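Local coordinates for putative endonuclease/exonuclease/phosphatase family protein (Bacteroides thetaiotaomicron, PDB 3MPR), which probably acts as a metal-dependent hydrolase of the DNase I-like endonuclease/exonuclease/phosphatase family, perhaps cutting nucleic acid, though its natural substrate is not established, at residues D246-V251 and E273-S278; I95-D100 and C122-F127; D199-C204 and E224-H229. All coordinates share one frame; numbering follows the deposited sequence. Where two conformers were deposited one is given.

Contact 1 of 3, residues D246-V251 and E273-S278. With ACY (acetic acid), chain E.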
ATOM      1  N   ASP A 246      -5.919  -1.157   4.330  1.00  6.64           N
ATOM      2  CA  ASP A 246      -6.784  -1.496   3.200  1.00  8.80           C
ATOM      3  C   ASP A 246      -8.032  -2.188   3.734  1.00  8.23           C
ATOM      4  O   ASP A 246      -7.938  -3.007   4.652  1.00  7.97           O
ATOM      5  CB  ASP A 246      -6.091  -2.465   2.231  1.00  4.24           C
ATOM      6  CG  ASP A 246      -4.741  -1.977   1.733  1.00 12.72           C
ATOM      7  OD1 ASP A 246      -4.006  -1.296   2.483  1.00 10.84           O
ATOM      8  OD2 ASP A 246      -4.391  -2.341   0.583  1.00 11.08           O
ATOM      9  N   THR A 247      -9.194  -1.867   3.169  1.00 10.04           N
ATOM     10  CA  THR A 247     -10.428  -2.562   3.544  1.00  7.28           C
ATOM     11  C   THR A 247     -11.215  -3.030   2.327  1.00  6.99           C
ATOM     12  O   THR A 247     -11.176  -2.402   1.259  1.00  9.11           O
ATOM     13  CB  THR A 247     -11.374  -1.650   4.381  1.00  5.24           C
ATOM     14  OG1 THR A 247     -11.499  -0.379   3.734  1.00 10.23           O
ATOM     15  CG2 THR A 247     -10.838  -1.440   5.782  1.00  4.64           C
ATOM     16  N   TYR A 248     -11.945  -4.126   2.497  1.00  7.44           N
ATOM     17  CA  TYR A 248     -12.867  -4.584   1.472  1.00  7.30           C
ATOM     18  C   TYR A 248     -14.298  -4.231   1.892  1.00  6.85           C
ATOM     19  O   TYR A 248     -14.496  -3.509   2.873  1.00 11.43           O
ATOM     20  CB  TYR A 248     -12.677  -6.087   1.183  1.00  7.04           C
ATOM     21  CG  TYR A 248     -13.151  -7.060   2.262  1.00  8.11           C
ATOM     22  CD1 TYR A 248     -14.346  -7.745   2.114  1.00 11.46           C
ATOM     23  CD2 TYR A 248     -12.384  -7.330   3.390  1.00  8.46           C
ATOM     24  CE1 TYR A 248     -14.783  -8.650   3.061  1.00 11.49           C
ATOM     25  CE2 TYR A 248     -12.816  -8.250   4.361  1.00  9.97           C
ATOM     26  CZ  TYR A 248     -14.024  -8.904   4.178  1.00 10.13           C
ATOM     27  OH  TYR A 248     -14.503  -9.806   5.105  1.00 12.72           O
ATOM     28  N   ARG A 249     -15.290  -4.704   1.144  1.00  8.41           N
ATOM     29  CA  ARG A 249     -16.675  -4.349   1.451  1.00 10.44           C
ATOM     30  C   ARG A 249     -17.540  -5.586   1.409  1.00 11.31           C
ATOM     31  O   ARG A 249     -17.292  -6.489   0.612  1.00 10.40           O
ATOM     32  CB  ARG A 249     -17.231  -3.329   0.454  1.00 11.39           C
ATOM     33  CG  ARG A 249     -16.480  -1.988   0.399  1.00 10.73           C
ATOM     34  CD  ARG A 249     -16.757  -1.068   1.603  1.00  9.15           C
ATOM     35  NE  ARG A 249     -16.033   0.192   1.427  1.00 11.94           N
ATOM     36  CZ  ARG A 249     -14.770   0.382   1.794  1.00 10.27           C
ATOM     37  NH1 ARG A 249     -14.105  -0.597   2.402  1.00  6.96           N
ATOM     38  NH2 ARG A 249     -14.176   1.553   1.564  1.00  7.64           N
ATOM     39  N   SER A 250     -18.574  -5.606   2.243  1.00 12.07           N
ATOM     40  CA  SER A 250     -19.561  -6.675   2.190  1.00 14.56           C
ATOM     41  C   SER A 250     -20.954  -6.070   2.182  1.00 13.61           C
ATOM     42  O   SER A 250     -21.143  -4.916   2.564  1.00 11.87           O
ATOM     43  CB  SER A 250     -19.400  -7.615   3.386  1.00 12.64           C
ATOM     44  OG  SER A 250     -19.693  -6.920   4.585  1.00 14.11           O
ATOM     45  N   VAL A 251     -21.928  -6.844   1.723  1.00 14.62           N
ATOM     46  CA  VAL A 251     -23.311  -6.390   1.745  1.00 19.25           C
ATOM     47  C   VAL A 251     -23.848  -6.446   3.167  1.00 20.38           C
ATOM     48  O   VAL A 251     -23.700  -7.454   3.856  1.00 20.03           O
ATOM     49  CB  VAL A 251     -24.202  -7.243   0.831  1.00 23.08           C
ATOM     50  CG1 VAL A 251     -25.667  -6.821   0.968  1.00 23.21           C
ATOM     51  CG2 VAL A 251     -23.742  -7.112  -0.610  1.00 23.50           C
ATOM     52  N   GLU A 273     -20.831  -2.284   3.967  1.00 11.74           N
ATOM     53  CA  GLU A 273     -20.039  -1.837   5.097  1.00 14.25           C
ATOM     54  C   GLU A 273     -18.577  -2.217   4.901  1.00 10.16           C
ATOM     55  O   GLU A 273     -18.265  -3.211   4.248  1.00 11.12           O
ATOM     56  CB  GLU A 273     -20.558  -2.424   6.407  1.00 18.70           C
ATOM     57  CG  GLU A 273     -20.456  -3.932   6.514  1.00 18.50           C
ATOM     58  CD  GLU A 273     -21.140  -4.463   7.779  1.00 27.95           C
ATOM     59  OE1 GLU A 273     -20.583  -4.276   8.886  1.00 29.99           O
ATOM     60  OE2 GLU A 273     -22.239  -5.051   7.668  1.00 22.09           O
ATOM     61  N   ALA A 274     -17.688  -1.418   5.470  1.00 10.98           N
ATOM     62  CA  ALA A 274     -16.270  -1.727   5.409  1.00 10.52           C
ATOM     63  C   ALA A 274     -15.980  -2.936   6.277  1.00 12.84           C
ATOM     64  O   ALA A 274     -16.604  -3.120   7.321  1.00 14.36           O
ATOM     65  CB  ALA A 274     -15.448  -0.537   5.871  1.00 13.04           C
ATOM     66  N   ARG A 275     -15.032  -3.759   5.833  1.00  9.60           N
ATOM     67  CA  ARG A 275     -14.587  -4.934   6.580  1.00  8.55           C
ATOM     68  C   ARG A 275     -13.069  -4.923   6.562  1.00 10.10           C
ATOM     69  O   ARG A 275     -12.475  -4.591   5.538  1.00  8.66           O
ATOM     70  CB  ARG A 275     -15.037  -6.215   5.864  1.00 11.34           C
ATOM     71  CG  ARG A 275     -16.531  -6.471   5.864  1.00 14.66           C
ATOM     72  CD  ARG A 275     -16.952  -7.070   7.190  1.00 15.49           C
ATOM     73  NE  ARG A 275     -18.393  -7.318   7.242  1.00 15.75           N
ATOM     74  CZ  ARG A 275     -19.023  -7.772   8.321  1.00 13.68           C
ATOM     75  NH1 ARG A 275     -18.338  -8.029   9.431  1.00 11.94           N
ATOM     76  NH2 ARG A 275     -20.336  -7.964   8.292  1.00 12.59           N
ATOM     77  N   THR A 276     -12.437  -5.299   7.670  1.00  7.45           N
ATOM     78  CA  THR A 276     -10.983  -5.397   7.678  1.00  8.63           C
ATOM     79  C   THR A 276     -10.608  -6.841   7.327  1.00  9.85           C
ATOM     80  O   THR A 276     -11.281  -7.775   7.757  1.00 10.73           O
ATOM     81  CB  THR A 276     -10.390  -4.994   9.036  1.00  9.83           C
ATOM     82  OG1 THR A 276     -10.958  -5.817  10.070  1.00 11.06           O
ATOM     83  CG2 THR A 276     -10.681  -3.530   9.324  1.00  9.25           C
ATOM     84  N   PRO A 277      -9.557  -7.025   6.516  1.00 10.78           N
ATOM     85  CA  PRO A 277      -9.168  -8.372   6.075  1.00  8.74           C
ATOM     86  C   PRO A 277      -8.778  -9.269   7.255  1.00 10.31           C
ATOM     87  O   PRO A 277      -8.980 -10.472   7.180  1.00 11.13           O
ATOM     88  CB  PRO A 277      -7.970  -8.109   5.161  1.00 11.30           C
ATOM     89  CG  PRO A 277      -8.219  -6.717   4.628  1.00 10.15           C
ATOM     90  CD  PRO A 277      -8.835  -5.971   5.783  1.00 11.69           C
ATOM     91  N   SER A 278      -8.231  -8.689   8.318  1.00  7.16           N
ATOM     92  CA  SER A 278      -8.061  -9.425   9.569  1.00 12.17           C
ATOM     93  C   SER A 278      -8.335  -8.485  10.727  1.00 10.23           C
ATOM     94  O   SER A 278      -8.574  -7.307  10.513  1.00  8.89           O
ATOM     95  CB  SER A 278      -6.655 -10.013   9.695  1.00 10.68           C
ATOM     96  OG  SER A 278      -6.544 -10.701  10.929  1.00 12.90           O
TER
HETATM   97  C   ACY E1310     -14.325  -6.391  -2.268  1.00 34.07           C
HETATM   98  O   ACY E1310     -14.143  -7.510  -1.726  1.00 41.69           O
HETATM   99  OXT ACY E1310     -14.496  -5.305  -1.648  1.00 15.97           O
HETATM  100  CH3 ACY E1310     -14.319  -6.374  -3.766  1.00 33.45           C
HETATM  101  O   HOH W   1     -13.625  -9.183   7.711  1.00  9.66           O
HETATM  102  O   HOH W   2     -21.889  -7.445   6.004  1.00 36.08           O

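Contact 2 of 3, residues I95-D100 and C122-F127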
ATOM      1  N   ILE A  95      16.064 -22.068   1.879  1.00  9.80           N
ATOM      2  CA  ILE A  95      16.142 -22.307   3.312  1.00 10.61           C
ATOM      3  C   ILE A  95      17.405 -23.079   3.615  1.00 14.52           C
ATOM      4  O   ILE A  95      17.631 -24.150   3.057  1.00 16.62           O
ATOM      5  CB  ILE A  95      14.944 -23.085   3.823  1.00 16.46           C
ATOM      6  CG1 ILE A  95      13.713 -22.176   3.815  1.00 20.18           C
ATOM      7  CG2 ILE A  95      15.229 -23.631   5.232  1.00 14.39           C
ATOM      8  CD1 ILE A  95      12.422 -22.902   4.102  1.00 28.68           C
ATOM      9  N   VAL A  96      18.244 -22.519   4.474  1.00 14.72           N
ATOM     10  CA  VAL A  96      19.463 -23.200   4.890  1.00 12.53           C
ATOM     11  C   VAL A  96      19.098 -24.143   6.017  1.00 17.37           C
ATOM     12  O   VAL A  96      19.529 -25.293   6.047  1.00 13.79           O
ATOM     13  CB  VAL A  96      20.521 -22.200   5.383  1.00 14.49           C
ATOM     14  CG1 VAL A  96      21.769 -22.929   5.857  1.00 15.01           C
ATOM     15  CG2 VAL A  96      20.878 -21.205   4.284  1.00 17.53           C
ATOM     16  N   GLU A  97      18.271 -23.647   6.931  1.00 13.67           N
ATOM     17  CA  GLU A  97      17.895 -24.369   8.136  1.00 17.52           C
ATOM     18  C   GLU A  97      16.569 -23.783   8.603  1.00 14.87           C
ATOM     19  O   GLU A  97      16.300 -22.605   8.376  1.00 11.20           O
ATOM     20  CB  GLU A  97      18.957 -24.119   9.213  1.00 21.45           C
ATOM     21  CG  GLU A  97      19.333 -25.310  10.024  1.00 25.71           C
ATOM     22  CD  GLU A  97      20.077 -24.941  11.291  1.00 22.04           C
ATOM     23  OE1 GLU A  97      21.111 -24.232  11.225  1.00 18.33           O
ATOM     24  OE2 GLU A  97      19.612 -25.361  12.360  1.00 18.33           O
ATOM     25  N   LYS A  98      15.740 -24.591   9.253  1.00 11.06           N
ATOM     26  CA  LYS A  98      14.492 -24.090   9.827  1.00 10.30           C
ATOM     27  C   LYS A  98      14.167 -24.853  11.105  1.00 14.30           C
ATOM     28  O   LYS A  98      14.610 -25.986  11.287  1.00 13.32           O
ATOM     29  CB  LYS A  98      13.347 -24.260   8.845  1.00 10.06           C
ATOM     30  CG  LYS A  98      12.995 -25.718   8.579  1.00 15.09           C
ATOM     31  CD  LYS A  98      11.736 -25.814   7.721  1.00 17.97           C
ATOM     32  CE  LYS A  98      11.482 -27.257   7.248  1.00 21.52           C
ATOM     33  NZ  LYS A  98      10.108 -27.376   6.654  1.00 27.82           N
ATOM     34  N   GLY A  99      13.378 -24.248  11.982  1.00 11.27           N
ATOM     35  CA  GLY A  99      13.024 -24.907  13.231  1.00 11.57           C
ATOM     36  C   GLY A  99      11.911 -24.209  13.983  1.00 13.16           C
ATOM     37  O   GLY A  99      11.317 -23.242  13.496  1.00  9.76           O
ATOM     38  N   ASP A 100      11.629 -24.705  15.181  1.00 10.92           N
ATOM     39  CA  ASP A 100      10.604 -24.120  16.048  1.00 10.50           C
ATOM     40  C   ASP A 100      11.030 -24.396  17.476  1.00 12.04           C
ATOM     41  O   ASP A 100      11.636 -25.434  17.755  1.00 11.51           O
ATOM     42  CB  ASP A 100       9.237 -24.783  15.821  1.00  9.80           C
ATOM     43  CG  ASP A 100       8.912 -24.973  14.349  1.00 16.11           C
ATOM     44  OD1 ASP A 100       9.392 -25.966  13.766  1.00 15.02           O
ATOM     45  OD2 ASP A 100       8.174 -24.135  13.773  1.00 13.87           O
ATOM     46  N   CYS A 122       7.572 -20.212  18.718  1.00 12.55           N
ATOM     47  CA  CYS A 122       8.335 -19.349  17.838  1.00  7.92           C
ATOM     48  C   CYS A 122       8.899 -20.228  16.731  1.00 10.97           C
ATOM     49  O   CYS A 122       9.561 -21.233  17.008  1.00  9.67           O
ATOM     50  CB  CYS A 122       9.468 -18.657  18.603  1.00  8.68           C
ATOM     51  SG  CYS A 122      10.543 -17.674  17.552  1.00 12.21           S
ATOM     52  N   SER A 123       8.595 -19.878  15.483  1.00  9.29           N
ATOM     53  CA  SER A 123       9.133 -20.588  14.335  1.00  7.13           C
ATOM     54  C   SER A 123      10.156 -19.698  13.643  1.00 13.42           C
ATOM     55  O   SER A 123      10.033 -18.474  13.641  1.00 12.47           O
ATOM     56  CB  SER A 123       8.023 -20.967  13.348  1.00  6.48           C
ATOM     57  OG  SER A 123       7.064 -21.806  13.961  1.00 10.21           O
ATOM     58  N   TRP A 124      11.167 -20.311  13.043  1.00 11.07           N
ATOM     59  CA  TRP A 124      12.237 -19.533  12.461  1.00  8.63           C
ATOM     60  C   TRP A 124      12.796 -20.230  11.243  1.00 10.55           C
ATOM     61  O   TRP A 124      12.608 -21.442  11.046  1.00 11.12           O
ATOM     62  CB  TRP A 124      13.342 -19.297  13.504  1.00  8.07           C
ATOM     63  CG  TRP A 124      13.948 -20.601  13.998  1.00 10.05           C
ATOM     64  CD1 TRP A 124      13.520 -21.366  15.043  1.00 15.14           C
ATOM     65  CD2 TRP A 124      15.060 -21.288  13.420  1.00  6.98           C
ATOM     66  NE1 TRP A 124      14.313 -22.494  15.159  1.00  8.56           N
ATOM     67  CE2 TRP A 124      15.272 -22.457  14.178  1.00  9.95           C
ATOM     68  CE3 TRP A 124      15.913 -21.014  12.345  1.00  7.94           C
ATOM     69  CZ2 TRP A 124      16.288 -23.363  13.879  1.00 12.05           C
ATOM     70  CZ3 TRP A 124      16.925 -21.904  12.053  1.00 13.26           C
ATOM     71  CH2 TRP A 124      17.105 -23.072  12.815  1.00 10.40           C
ATOM     72  N   GLY A 125      13.472 -19.452  10.414  1.00  9.99           N
ATOM     73  CA  GLY A 125      14.213 -19.990   9.300  1.00  7.51           C
ATOM     74  C   GLY A 125      15.500 -19.209   9.150  1.00 10.13           C
ATOM     75  O   GLY A 125      15.530 -18.001   9.374  1.00 12.24           O
ATOM     76  N   HIS A 126      16.565 -19.916   8.803  1.00  8.67           N
ATOM     77  CA  HIS A 126      17.815 -19.315   8.353  1.00  9.45           C
ATOM     78  C   HIS A 126      17.722 -19.277   6.831  1.00 12.08           C
ATOM     79  O   HIS A 126      17.756 -20.322   6.179  1.00 13.07           O
ATOM     80  CB  HIS A 126      18.973 -20.204   8.826  1.00  6.96           C
ATOM     81  CG  HIS A 126      20.327 -19.798   8.333  1.00 10.05           C
ATOM     82  ND1 HIS A 126      21.486 -20.339   8.851  1.00 12.83           N
ATOM     83  CD2 HIS A 126      20.715 -18.939   7.360  1.00 10.40           C
ATOM     84  CE1 HIS A 126      22.530 -19.825   8.223  1.00 15.99           C
ATOM     85  NE2 HIS A 126      22.088 -18.977   7.311  1.00 16.68           N
ATOM     86  N   PHE A 127      17.565 -18.081   6.269  1.00  7.43           N
ATOM     87  CA  PHE A 127      17.371 -17.929   4.827  1.00  6.85           C
ATOM     88  C   PHE A 127      18.615 -17.449   4.097  1.00  9.07           C
ATOM     89  O   PHE A 127      19.470 -16.797   4.687  1.00 12.94           O
ATOM     90  CB  PHE A 127      16.239 -16.932   4.544  1.00 10.70           C
ATOM     91  CG  PHE A 127      14.891 -17.431   4.939  1.00 12.90           C
ATOM     92  CD1 PHE A 127      14.423 -17.235   6.224  1.00  9.35           C
ATOM     93  CD2 PHE A 127      14.088 -18.100   4.024  1.00 13.17           C
ATOM     94  CE1 PHE A 127      13.188 -17.710   6.601  1.00  9.59           C
ATOM     95  CE2 PHE A 127      12.837 -18.587   4.398  1.00 13.41           C
ATOM     96  CZ  PHE A 127      12.386 -18.385   5.686  1.00 13.01           C
TER
HETATM   97  O   HOH W   3      20.831 -21.502  11.347  1.00 16.92           O
HETATM   98  O   HOH W   4      14.521 -24.283  17.436  1.00 27.05           O

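Contact 3 of 3, residues D199-C204 and E224-H229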
ATOM      1  N   ASP A 199      13.322  -1.470  17.034  1.00  9.08           N
ATOM      2  CA  ASP A 199      11.937  -1.411  16.572  1.00 10.55           C
ATOM      3  C   ASP A 199      11.898  -0.677  15.229  1.00 10.97           C
ATOM      4  O   ASP A 199      12.305   0.479  15.151  1.00  9.12           O
ATOM      5  CB  ASP A 199      11.102  -0.641  17.608  1.00  8.58           C
ATOM      6  CG  ASP A 199       9.636  -0.606  17.267  1.00 11.69           C
ATOM      7  OD1 ASP A 199       9.258  -1.091  16.174  1.00  9.72           O
ATOM      8  OD2 ASP A 199       8.853  -0.097  18.102  1.00 12.66           O
ATOM      9  N   SER A 200      11.423  -1.333  14.173  1.00  6.31           N
ATOM     10  CA  SER A 200      11.312  -0.712  12.848  0.50  7.35           C
ATOM     11  C   SER A 200      10.477   0.565  12.890  1.00  6.15           C
ATOM     12  O   SER A 200      10.690   1.481  12.110  1.00  9.20           O
ATOM     13  CB  SER A 200      10.655  -1.670  11.840  0.50  7.25           C
ATOM     14  OG  SER A 200      11.455  -2.811  11.568  0.50  2.14           O
ATOM     15  N   TYR A 201       9.484   0.595  13.774  1.00  6.63           N
ATOM     16  CA  TYR A 201       8.663   1.803  13.919  1.00 10.62           C
ATOM     17  C   TYR A 201       9.531   2.993  14.295  1.00 14.07           C
ATOM     18  O   TYR A 201       9.349   4.107  13.787  1.00 10.86           O
ATOM     19  CB  TYR A 201       7.575   1.602  14.975  1.00  9.52           C
ATOM     20  CG  TYR A 201       6.793   2.862  15.269  1.00  9.40           C
ATOM     21  CD1 TYR A 201       7.202   3.739  16.273  1.00 12.24           C
ATOM     22  CD2 TYR A 201       5.652   3.184  14.534  1.00  8.88           C
ATOM     23  CE1 TYR A 201       6.489   4.909  16.543  1.00 11.40           C
ATOM     24  CE2 TYR A 201       4.930   4.351  14.805  1.00  9.25           C
ATOM     25  CZ  TYR A 201       5.360   5.202  15.809  1.00 11.48           C
ATOM     26  OH  TYR A 201       4.659   6.354  16.069  1.00 15.87           O
ATOM     27  N   GLU A 202      10.486   2.751  15.189  1.00  9.47           N
ATOM     28  CA  GLU A 202      11.326   3.832  15.696  1.00 10.05           C
ATOM     29  C   GLU A 202      12.486   4.147  14.762  1.00 13.57           C
ATOM     30  O   GLU A 202      12.885   5.304  14.633  1.00 15.01           O
ATOM     31  CB  GLU A 202      11.869   3.509  17.097  1.00 13.05           C
ATOM     32  CG  GLU A 202      10.797   3.301  18.162  1.00 14.74           C
ATOM     33  CD  GLU A 202      10.057   4.585  18.543  1.00 22.70           C
ATOM     34  OE1 GLU A 202      10.505   5.688  18.166  1.00 24.66           O
ATOM     35  OE2 GLU A 202       9.017   4.480  19.219  1.00 27.15           O
ATOM     36  N   LYS A 203      13.036   3.130  14.109  1.00 10.12           N
ATOM     37  CA  LYS A 203      14.273   3.343  13.358  1.00 15.20           C
ATOM     38  C   LYS A 203      14.098   3.659  11.866  1.00 17.22           C
ATOM     39  O   LYS A 203      15.057   4.050  11.202  1.00 15.08           O
ATOM     40  CB  LYS A 203      15.223   2.155  13.542  1.00 20.51           C
ATOM     41  CG  LYS A 203      15.602   1.913  14.997  1.00 31.55           C
ATOM     42  CD  LYS A 203      15.976   3.218  15.700  1.00 39.70           C
ATOM     43  CE  LYS A 203      16.291   2.990  17.171  1.00 44.94           C
ATOM     44  NZ  LYS A 203      16.497   4.280  17.901  1.00 48.15           N
ATOM     45  N   CYS A 204      12.891   3.479  11.337  1.00 11.33           N
ATOM     46  CA  CYS A 204      12.655   3.709   9.917  1.00  8.86           C
ATOM     47  C   CYS A 204      13.033   5.141   9.509  1.00 13.55           C
ATOM     48  O   CYS A 204      12.877   6.068  10.294  1.00 12.77           O
ATOM     49  CB  CYS A 204      11.176   3.450   9.568  1.00  7.78           C
ATOM     50  SG  CYS A 204       9.995   4.506  10.443  1.00 11.50           S
ATOM     51  N   GLU A 224      -2.949   4.329  19.362  1.00  7.26           N
ATOM     52  CA  GLU A 224      -1.512   4.473  19.178  1.00  9.48           C
ATOM     53  C   GLU A 224      -0.760   3.254  19.713  1.00  9.53           C
ATOM     54  O   GLU A 224       0.469   3.206  19.659  1.00 12.94           O
ATOM     55  CB  GLU A 224      -0.994   5.751  19.848  1.00 20.44           C
ATOM     56  CG  GLU A 224      -1.470   7.028  19.167  1.00 30.50           C
ATOM     57  CD  GLU A 224      -0.853   8.280  19.772  1.00 40.84           C
ATOM     58  OE1 GLU A 224      -1.235   8.643  20.904  1.00 43.02           O
ATOM     59  OE2 GLU A 224       0.016   8.898  19.115  1.00 43.39           O
ATOM     60  N   SER A 225      -1.485   2.278  20.245  1.00 11.26           N
ATOM     61  CA  SER A 225      -0.838   1.040  20.694  1.00 11.69           C
ATOM     62  C   SER A 225      -0.381   0.227  19.487  1.00 12.12           C
ATOM     63  O   SER A 225      -1.128   0.063  18.533  1.00 12.95           O
ATOM     64  CB  SER A 225      -1.800   0.184  21.526  1.00 18.80           C
ATOM     65  OG  SER A 225      -2.039   0.768  22.800  1.00 22.15           O
ATOM     66  N   ARG A 226       0.842  -0.283  19.541  1.00 11.73           N
ATOM     67  CA  ARG A 226       1.333  -1.228  18.550  1.00  9.50           C
ATOM     68  C   ARG A 226       1.600  -2.538  19.296  1.00  9.78           C
ATOM     69  O   ARG A 226       2.363  -2.566  20.272  1.00  9.99           O
ATOM     70  CB  ARG A 226       2.616  -0.701  17.892  1.00 14.23           C
ATOM     71  CG  ARG A 226       2.515   0.768  17.415  1.00 13.08           C
ATOM     72  CD  ARG A 226       3.760   1.224  16.659  1.00  9.10           C
ATOM     73  NE  ARG A 226       4.994   0.997  17.401  1.00 12.83           N
ATOM     74  CZ  ARG A 226       5.468   1.797  18.354  1.00 16.00           C
ATOM     75  NH1 ARG A 226       4.820   2.903  18.689  1.00 18.06           N
ATOM     76  NH2 ARG A 226       6.606   1.495  18.957  1.00 10.60           N
ATOM     77  N   ILE A 227       0.936  -3.617  18.886  1.00  6.26           N
ATOM     78  CA  ILE A 227       1.180  -4.906  19.521  1.00  7.88           C
ATOM     79  C   ILE A 227       1.803  -5.909  18.545  1.00 14.17           C
ATOM     80  O   ILE A 227       2.275  -6.986  18.941  1.00 12.42           O
ATOM     81  CB  ILE A 227      -0.091  -5.471  20.194  1.00 13.24           C
ATOM     82  CG1 ILE A 227      -1.161  -5.833  19.162  1.00 13.16           C
ATOM     83  CG2 ILE A 227      -0.621  -4.478  21.237  1.00 10.73           C
ATOM     84  CD1 ILE A 227      -2.382  -6.516  19.778  1.00 15.14           C
ATOM     85  N   ASP A 228       1.818  -5.539  17.269  1.00  7.66           N
ATOM     86  CA  ASP A 228       2.500  -6.323  16.255  1.00  8.63           C
ATOM     87  C   ASP A 228       3.734  -5.531  15.874  1.00 11.66           C
ATOM     88  O   ASP A 228       3.623  -4.365  15.507  1.00 12.61           O
ATOM     89  CB  ASP A 228       1.584  -6.496  15.040  1.00 11.10           C
ATOM     90  CG  ASP A 228       0.259  -7.132  15.414  1.00 11.96           C
ATOM     91  OD1 ASP A 228      -0.745  -6.403  15.592  1.00 12.38           O
ATOM     92  OD2 ASP A 228       0.243  -8.368  15.573  1.00 12.01           O
ATOM     93  N   HIS A 229       4.909  -6.155  15.972  1.00  7.69           N
ATOM     94  CA  HIS A 229       6.155  -5.446  15.744  1.00  9.27           C
ATOM     95  C   HIS A 229       7.018  -6.201  14.759  1.00 10.28           C
ATOM     96  O   HIS A 229       6.873  -7.418  14.582  1.00  9.54           O
ATOM     97  CB  HIS A 229       6.974  -5.334  17.043  1.00 12.05           C
ATOM     98  CG  HIS A 229       6.244  -4.696  18.181  1.00 10.67           C
ATOM     99  ND1 HIS A 229       5.872  -3.366  18.176  1.00 11.91           N
ATOM    100  CD2 HIS A 229       5.835  -5.197  19.371  1.00 11.68           C
ATOM    101  CE1 HIS A 229       5.258  -3.081  19.310  1.00 13.43           C
ATOM    102  NE2 HIS A 229       5.224  -4.174  20.053  1.00 12.88           N
TER
HETATM  103  O   HOH W   5       6.266  -1.283  16.594  1.00 14.58           O
HETATM  104  O   HOH W   6       5.868   4.580  20.489  1.00 21.54           O
HETATM  105  O   HOH W   7       8.271   3.138  21.395  1.00 44.04           O

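Contact 1 of 3, residues D246-V251 and E273-S278
Y248 and R275 face each other as a hydrogen-bonded antiparallel pair, and their side chains cross obliquely. R275 CB stands over one face of the tyrosine ring, 3.5 Å from its centroid and displaced toward the rim near CZ, a CH-pi contact that suits a flat aromatic beside an aliphatic stem. At the ring's edge lie T276 O and P277 CA, while a water joins Y248 OH to T276 O; Q30 also bonds the hydroxyl.

A bend at chi2 of R275 (-80°) sets the direction of CD. Beyond it R275 NE donates to S250 OG at 3.0 Å, nearly straight and in the guanidinium plane. A second water ties S250 OG, R275 NH2 and E273 OE2 together. On the other face of this two-stranded antiparallel sheet, R249 NH1 lies 3.7 Å from A274 CB and donates to T247 OG1 at 2.9 Å and to Y248 O. That carbonyl also accepts from R275 N, the two donors arriving from opposite faces of its plane.

R275 thus pairs its greasy stem with a ring and its guanidinium with D26, in a salt bridge, and with R24 O, whereas R249 NE bonds S221 of the second subunit: the polar groups serve both fold and dimer.

Contact 2 of 3, residues I95-D100 and C122-F127
W124 lies across the backbone of G99, and the two form a hydrogen-bonded antiparallel pair. W124 N donates to G99 O at 3.0 Å and G99 N returns the bond to W124 O. A classic beta bulge interrupts the pairing further on: V96 and E97 both face H126, whose O accepts from V96 N at 2.8 Å and only weakly from E97 N, while H126 N donates to E97 O.

Among the aromatic contacts, the indole covers the glycine with G99 N over its centre, 3.4 Å above the plane; W124 chi1 of 61° puts CG between backbone N and carbonyl carbon, and from there the ring lies over the G99 backbone. An added CB at G99 would come within 2.6 Å of W124 CZ2, consistent with a glycine here. V96 CB sits over the centre of the H126 imidazole, 3.8 Å from the ring centroid, and on the opposite sheet face I95 CG1 meets F127 CE2 at 3.7 Å.

Polar side chains add a short bond from S123 OG to D100 OD2, 2.6 Å, on the anti lone pair; OD2 also accepts from V72 N. E97 OE2 lies at the indole edge, 3.4 Å from W124 CH2, and is salt-bridged to R167; a water links E97 OE1 with H126 ND1.

Strand 93-102 is outermost in its sheet, and strand 121-129 is flanked on its other side by strand 135-142, where E135 bonds H126 NE2. I70 of strand 67-70 packs on I95, K98 and F127.

Contact 3 of 3, residues D199-C204 and E224-H229
A salt-bridge network of D199, E202 and R226, with Y201 stacked on the arginine, is built on a capped helix start; R226 reaches in from the loop leading to strand 228-232. D199 occupies the N-cap of helix 200-203: its OD1 accepts from Y201 N at 2.9 Å, the donor standing above the carboxylate plane. With chi1 at -176°, D199 CG is anti to the backbone N, and the carboxylate's other oxygen faces the arginine. R226 NH2 donates to D199 OD2 at 2.9 Å, the two side chains meeting tip to tip. Y188 OH also bonds D199 OD2.

The R226 guanidinium also lies flat on the Y201 ring, centres 3.6 Å apart and planes only 4° from parallel. Y201 CD1 sits under the middle of the guanidinium, 3.3 Å from R226 CZ, while R226 NH1 is displaced toward the ring's rim. This is a cation-pi stack, and R226 CD extends it by a CH-pi contact over the same ring. The chain bends at chi3 (-53°), which places NE near Y201 CG. E202 OE2 makes a longer salt bridge to R226 NH2, 3.8 Å away. Water molecules occupy the guanidinium's edge: one accepts from R226 NE at 2.7 Å and also meets D199 OD1 and H229 ND1, and another accepts from NH1.

Arginine suits this place because it offers a flat face for the tyrosine and edge N-H groups for the waters, which lie in its plane, and for D199, which is tilted from it. An alanine in place of R226 would probably leave D199 OD2 without its charged mate and uncover the face of Y201 that the guanidinium covers. D199 thus divides its labour between its oxygens, OD1 capping the helix and OD2 taking the cation, and the two nearby carboxylates would be expected to favour the charged guanidinium.

In the fold
Along the chain the order is contact 2, contact 3, contact 1, each closing before the next opens. Contacts 2 and 3 reach the same six-stranded mixed sheet, at its two ends: 93-102 is the outermost strand at one side and 198-199 at the other, and the centres of the two contacts lie about 24 Å apart. Contact 1 belongs to a separate two-stranded antiparallel sheet, its centre about 33 Å from that of contact 2 and about 24 Å from that of contact 3. No two touch. Contact 2 thus pairs an edge strand of the DNase I-like fold with its neighbour, contact 3 ties a helix start to the loop before strand 228-232, and contact 1 meets the second subunit.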